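Local coordinates for protein acetate kinase (Entamoeba histolytica, PDB 4H0O) that interconverts acetate and acetyl phosphate as a pyrophosphate-dependent acetate kinase of the acetate and sugar kinase, Hsc70 and actin superfamily, at residues B[19-23]-B[24-28]; B[82-86]-B[87-91]; B[151-154]-B[155-158]. All coordinates share one frame; numbering follows the deposited sequence.

Interaction 1: residues B[19-23]-B[24-28]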
# COMPACT_ATOMS: atom_id res chain seq x y z
N PHE B 19 -11.92 28.97 15.71
CA PHE B 19 -11.84 29.42 14.33
C PHE B 19 -11.71 28.23 13.37
O PHE B 19 -10.86 27.36 13.57
CB PHE B 19 -10.66 30.37 14.13
CG PHE B 19 -10.93 31.78 14.57
CD1 PHE B 19 -11.93 32.53 13.96
CD2 PHE B 19 -10.18 32.37 15.58
CE1 PHE B 19 -12.18 33.83 14.36
CE2 PHE B 19 -10.42 33.67 15.97
CZ PHE B 19 -11.43 34.40 15.36
N ASN B 20 -12.56 28.21 12.35
CA ASN B 20 -12.48 27.19 11.32
C ASN B 20 -12.15 27.84 9.97
O ASN B 20 -13.02 28.42 9.32
CB ASN B 20 -13.79 26.41 11.23
CG ASN B 20 -13.66 25.14 10.41
OD1 ASN B 20 -12.65 24.90 9.75
ND2 ASN B 20 -14.71 24.31 10.43
N VAL B 21 -10.88 27.76 9.57
CA VAL B 21 -10.45 28.36 8.31
C VAL B 21 -10.96 27.54 7.12
O VAL B 21 -10.66 26.35 6.99
CB VAL B 21 -8.91 28.47 8.22
CG1 VAL B 21 -8.50 29.08 6.90
CG2 VAL B 21 -8.37 29.31 9.36
N GLY B 22 -11.75 28.19 6.26
CA GLY B 22 -12.26 27.53 5.07
C GLY B 22 -11.57 28.04 3.81
O GLY B 22 -10.60 28.80 3.89
N SER B 23 -12.07 27.62 2.65
CA SER B 23 -11.46 28.00 1.38
C SER B 23 -11.87 29.40 0.91
O SER B 23 -11.01 30.22 0.58
CB SER B 23 -11.77 26.96 0.30
OG SER B 23 -13.17 26.73 0.20
N SER B 24 -13.17 29.67 0.89
CA SER B 24 -13.67 30.96 0.43
C SER B 24 -14.06 31.87 1.59
O SER B 24 -14.33 33.06 1.40
CB SER B 24 -14.87 30.77 -0.51
OG SER B 24 -16.09 30.85 0.22
N SER B 25 -14.10 31.32 2.80
CA SER B 25 -14.52 32.09 3.96
C SER B 25 -13.95 31.55 5.27
O SER B 25 -13.38 30.46 5.32
CB SER B 25 -16.05 32.10 4.05
OG SER B 25 -16.54 30.84 4.47
N LEU B 26 -14.12 32.34 6.33
CA LEU B 26 -13.77 31.92 7.68
C LEU B 26 -15.05 31.74 8.47
O LEU B 26 -15.93 32.60 8.44
CB LEU B 26 -12.88 32.97 8.35
CG LEU B 26 -12.58 32.75 9.83
CD1 LEU B 26 -11.77 31.48 10.02
CD2 LEU B 26 -11.85 33.95 10.44
N THR B 27 -15.17 30.62 9.18
CA THR B 27 -16.30 30.40 10.08
C THR B 27 -15.81 30.32 11.52
O THR B 27 -14.63 30.08 11.77
CB THR B 27 -17.07 29.12 9.73
OG1 THR B 27 -16.26 27.97 10.02
CG2 THR B 27 -17.46 29.11 8.26
N TYR B 28 -16.72 30.51 12.47
CA TYR B 28 -16.36 30.44 13.89
C TYR B 28 -17.54 29.96 14.72
O TYR B 28 -18.69 30.08 14.32
CB TYR B 28 -15.90 31.81 14.41
CG TYR B 28 -17.02 32.76 14.76
CD1 TYR B 28 -17.57 33.61 13.80
CD2 TYR B 28 -17.53 32.83 16.05
CE1 TYR B 28 -18.58 34.48 14.11
CE2 TYR B 28 -18.56 33.70 16.37
CZ TYR B 28 -19.08 34.52 15.40
OH TYR B 28 -20.09 35.39 15.72

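Interaction 2: residues B[82-86]-B[87-91]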
# COMPACT_ATOMS: atom_id res chain seq x y z
N GLN B 82 -14.18 41.72 17.01
CA GLN B 82 -14.77 43.03 17.29
C GLN B 82 -16.28 42.93 17.53
O GLN B 82 -16.81 43.58 18.43
CB GLN B 82 -14.47 43.99 16.13
CG GLN B 82 -15.23 45.30 16.18
CD GLN B 82 -14.71 46.31 15.18
OE1 GLN B 82 -13.51 46.37 14.91
NE2 GLN B 82 -15.61 47.11 14.61
N PHE B 83 -16.95 42.11 16.73
CA PHE B 83 -18.39 41.91 16.87
C PHE B 83 -18.75 41.34 18.23
O PHE B 83 -19.73 41.74 18.85
CB PHE B 83 -18.92 40.99 15.77
CG PHE B 83 -20.32 40.47 16.01
CD1 PHE B 83 -21.42 41.22 15.64
CD2 PHE B 83 -20.52 39.22 16.58
CE1 PHE B 83 -22.71 40.75 15.85
CE2 PHE B 83 -21.80 38.74 16.80
CZ PHE B 83 -22.90 39.50 16.43
N LEU B 84 -17.95 40.37 18.68
CA LEU B 84 -18.21 39.69 19.95
C LEU B 84 -18.02 40.64 21.14
O LEU B 84 -18.75 40.56 22.12
CB LEU B 84 -17.31 38.46 20.08
CG LEU B 84 -17.51 37.40 18.99
CD1 LEU B 84 -16.40 36.36 19.01
CD2 LEU B 84 -18.87 36.73 19.14
N LYS B 85 -17.03 41.52 21.04
CA LYS B 85 -16.80 42.54 22.06
C LYS B 85 -17.97 43.50 22.13
O LYS B 85 -18.46 43.81 23.22
CB LYS B 85 -15.50 43.30 21.77
CG LYS B 85 -14.23 42.53 22.08
CD LYS B 85 -12.99 43.34 21.70
CE LYS B 85 -11.71 42.66 22.15
NZ LYS B 85 -10.49 43.41 21.74
N GLU B 86 -18.42 43.97 20.97
CA GLU B 86 -19.54 44.91 20.90
C GLU B 86 -20.86 44.32 21.38
O GLU B 86 -21.76 45.05 21.80
CB GLU B 86 -19.68 45.47 19.48
CG GLU B 86 -18.59 46.47 19.09
CD GLU B 86 -18.73 46.97 17.66
OE1 GLU B 86 -19.60 46.45 16.93
OE2 GLU B 86 -17.97 47.88 17.28
N ASN B 87 -20.99 43.00 21.33
CA ASN B 87 -22.19 42.33 21.82
C ASN B 87 -21.99 41.61 23.15
O ASN B 87 -22.79 40.75 23.53
CB ASN B 87 -22.75 41.38 20.76
CG ASN B 87 -23.45 42.10 19.63
OD1 ASN B 87 -24.68 42.25 19.64
ND2 ASN B 87 -22.68 42.57 18.66
N HIS B 88 -20.92 41.97 23.86
CA HIS B 88 -20.67 41.48 25.22
C HIS B 88 -20.55 39.96 25.34
O HIS B 88 -21.02 39.37 26.32
CB HIS B 88 -21.71 42.03 26.19
CG HIS B 88 -21.75 43.53 26.25
ND1 HIS B 88 -20.81 44.27 26.94
CD2 HIS B 88 -22.61 44.42 25.71
CE1 HIS B 88 -21.10 45.56 26.82
NE2 HIS B 88 -22.18 45.67 26.07
N ILE B 89 -19.93 39.34 24.35
CA ILE B 89 -19.50 37.95 24.46
C ILE B 89 -18.02 37.96 24.85
O ILE B 89 -17.15 38.17 24.00
CB ILE B 89 -19.67 37.18 23.13
CG1 ILE B 89 -21.09 37.35 22.58
CG2 ILE B 89 -19.30 35.71 23.31
CD1 ILE B 89 -22.18 36.85 23.51
N SER B 90 -17.74 37.75 26.14
CA SER B 90 -16.35 37.73 26.61
C SER B 90 -15.72 36.36 26.33
O SER B 90 -16.39 35.33 26.42
CB SER B 90 -16.28 38.05 28.10
OG SER B 90 -16.69 36.96 28.89
N ILE B 91 -14.44 36.37 25.98
CA ILE B 91 -13.76 35.16 25.50
C ILE B 91 -12.57 34.79 26.38
O ILE B 91 -11.65 35.59 26.56
CB ILE B 91 -13.32 35.35 24.04
CG1 ILE B 91 -14.55 35.56 23.15
CG2 ILE B 91 -12.50 34.16 23.56
CD1 ILE B 91 -14.23 36.16 21.81

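Interaction 3: residues B[151-154]-B[155-158]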
# COMPACT_ATOMS: atom_id res chain seq x y z
N VAL B 151 -3.22 25.79 19.80
CA VAL B 151 -3.27 25.28 18.44
C VAL B 151 -3.37 23.76 18.44
O VAL B 151 -2.52 23.06 19.00
CB VAL B 151 -2.07 25.78 17.60
CG1 VAL B 151 -0.75 25.48 18.30
CG2 VAL B 151 -2.09 25.18 16.22
N ALA B 152 -4.44 23.24 17.85
CA ALA B 152 -4.62 21.80 17.72
C ALA B 152 -3.90 21.32 16.46
O ALA B 152 -4.27 21.71 15.36
CB ALA B 152 -6.08 21.45 17.67
N ILE B 153 -2.88 20.48 16.63
CA ILE B 153 -2.07 20.02 15.49
C ILE B 153 -2.54 18.66 14.96
O ILE B 153 -2.57 17.67 15.69
CB ILE B 153 -0.57 19.97 15.84
CG1 ILE B 153 0.03 21.38 15.88
CG2 ILE B 153 0.19 19.17 14.80
CD1 ILE B 153 -0.12 22.07 17.21
N ASP B 154 -2.86 18.61 13.67
CA ASP B 154 -3.46 17.42 13.06
C ASP B 154 -2.49 16.25 12.92
O ASP B 154 -2.91 15.12 12.67
CB ASP B 154 -4.06 17.78 11.69
CG ASP B 154 -5.22 16.88 11.31
OD1 ASP B 154 -6.07 16.59 12.18
OD2 ASP B 154 -5.28 16.46 10.13
N THR B 155 -1.20 16.51 13.09
CA THR B 155 -0.18 15.47 12.93
C THR B 155 0.36 14.92 14.25
O THR B 155 1.05 13.91 14.27
CB THR B 155 1.02 15.98 12.09
OG1 THR B 155 1.52 17.20 12.65
CG2 THR B 155 0.61 16.22 10.65
N ALA B 156 0.03 15.60 15.35
CA ALA B 156 0.60 15.28 16.66
C ALA B 156 0.23 13.90 17.22
O ALA B 156 1.07 13.24 17.85
CB ALA B 156 0.25 16.37 17.67
N PHE B 157 -1.01 13.47 17.01
CA PHE B 157 -1.49 12.19 17.54
C PHE B 157 -0.63 11.02 17.09
O PHE B 157 -0.53 10.00 17.78
CB PHE B 157 -2.96 11.95 17.15
CG PHE B 157 -3.54 10.64 17.67
CD1 PHE B 157 -3.61 10.38 19.03
CD2 PHE B 157 -4.04 9.69 16.78
CE1 PHE B 157 -4.15 9.19 19.50
CE2 PHE B 157 -4.58 8.50 17.25
CZ PHE B 157 -4.64 8.25 18.61
N HIS B 158 -0.01 11.17 15.93
CA HIS B 158 0.78 10.09 15.33
C HIS B 158 2.25 10.13 15.74
O HIS B 158 3.08 9.44 15.14
CB HIS B 158 0.66 10.14 13.81
CG HIS B 158 -0.75 10.03 13.31
ND1 HIS B 158 -1.55 8.94 13.57
CD2 HIS B 158 -1.50 10.88 12.57
CE1 HIS B 158 -2.73 9.12 13.01
NE2 HIS B 158 -2.73 10.28 12.39
O HOH W 1 -3.40 15.13 16.41

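Interaction 1: residues B[19-23]-B[24-28]
Leu26 sends its two methyls to different places on the neighbouring strand: CD2 meets the Phe19 ring at CD1, 3.8 Å away, while CD1 reaches 3.4 Å from Asn20 O and lies 4.1 Å from Val21 CG2. With its CG anti to the backbone N (chi1 173°), the branch leans toward 19-23 instead of following its neighbour Tyr28, whose ring turns off elsewhere, to a hydrogen bond between OH and His57, and which touches Phe19 through CB alone. This face, made of Phe19, Val21, Leu26 and Tyr28, is the tight one, and helices 73-86 and 129-143 close over it.

On the other face Asn20 and Thr27 run alongside each other in the same direction. Their backbones exchange two nearly straight bonds, Asn20 N to Thr27 O at 2.8 Å and Thr27 N to Asn20 O at 3.1 Å. Thr27 OG1 adds a weak bond of 3.3 Å to that same Asn20 O, so two donors share one carbonyl. Asn20 ND2 is bonded to Glu391 and, weakly, to Glu390, the other predicted magnesium ligand.

Toward the turn the grip slackens. Gly22 N reaches Ser25 O by a weak, bent bond (129° at the hydrogen), and Ser23 and Ser24 round the bend exposed to solvent. This antiparallel beta hairpin is consistent with the one that carries the first phosphate-binding loop in actin-type ATPase folds, and its Asn20 is a predicted magnesium ligand.

Interaction 2: residues B[82-86]-B[87-91]
Asn87 ND2 lies over one face of the Phe83 ring, 3.3 Å above its plane and displaced toward the rim, with the amide tilted 36° from the ring. At the His88 ring, Lys85 O lies over one face. Both asparagine and histidine belong to a Schellman motif that ends helix 73-86, with His88 taking positive phi as the C-prime residue. Its two defining bonds are Ile89 N to Leu84 O, 2.8 Å, and His88 N to Lys85 O, 3.1 Å; in the second the donor stands above the carbonyl plane.

Past the cap the chain turns back across the helix end. Ile89 CB lies 4.1 Å from Leu84 CB, and farther on Ile91 meets Leu84 at about a right angle, CD1 to CD1 at 3.5 Å. Leu84 thus packs against both isoleucines of the loop, and with Phe83 it also rests on Cys38 of strand 36-44.

Asn87 gives Phe83 a second hold. The asparagine CG stands beside its own backbone N (chi1 -75°), which brings ND2 back to Phe83 O, a 3.1 Å bond lying in the amide plane and nearly straight at 169°.

Interaction 3: residues B[151-154]-B[155-158]
Ile153 O takes two bonds at the turn that follows its strand. Water 1 donates to it at 2.8 Å, and Ala156 N reaches it by a longer, weak bond of 3.3 Å that closes a type I beta turn from Ile153 to Ala156. The same water accepts from Phe157 N at 3.0 Å, extending the link by one residue beyond the turn.

Side chains also meet across the bend. Ile153 CG2, anti to its own nitrogen, is directed at the next residues: it comes 3.2 Å from Thr155 OG1 and 4.0 Å from Ala156 CB. Thr155 holds that hydroxyl between its N and carbonyl carbon (chi1 52°), and the oxygen is bonded to Gly101 N. All three side chains are buried, and Gly101 N satisfies the hydroxyl although the Ile153 methyl lies against it.

The CB of Asp154, at the second position of the turn, heads away overall, though it still touches Thr155 N. This residue is the predicted proton donor or acceptor of the active site; OD2 takes a hydrogen bond from His184 N and faces Arg97 across a long, weak ion pair, while OD1 has a weak bond from Leu186 N. The turn thus presents the carboxylate at the end of a strand, with two backbone N-H groups, one of them weakly bound, helping to orient it.

Strand 148-153 runs between parallel strand 93-98 and antiparallel strand 109-110, and the chain then passes on so that Phe157 packs on helix 185-195 and on Ser226 of strand 225-229.

Overall arrangement
Along the chain the three come in series, each complete before the next begins. Interactions 1 and 3 both belong to the eight-stranded sheet, in which strand 93-98 separates strand 16-21 from strand 148-153; their centres are 19 Å apart. Interaction 2 is also 19 Å from interaction 1, but 29 Å from interaction 3, at the C-terminal end of helix 73-86. It touches interaction 1 where Tyr28 packs on Phe83 and Leu84. The hairpin and the turn after strand 148-153 bring Asn20 and Asp154, both near Arg97, toward the predicted active site, whereas the helix end lies away from it, on the layer backing the sheet.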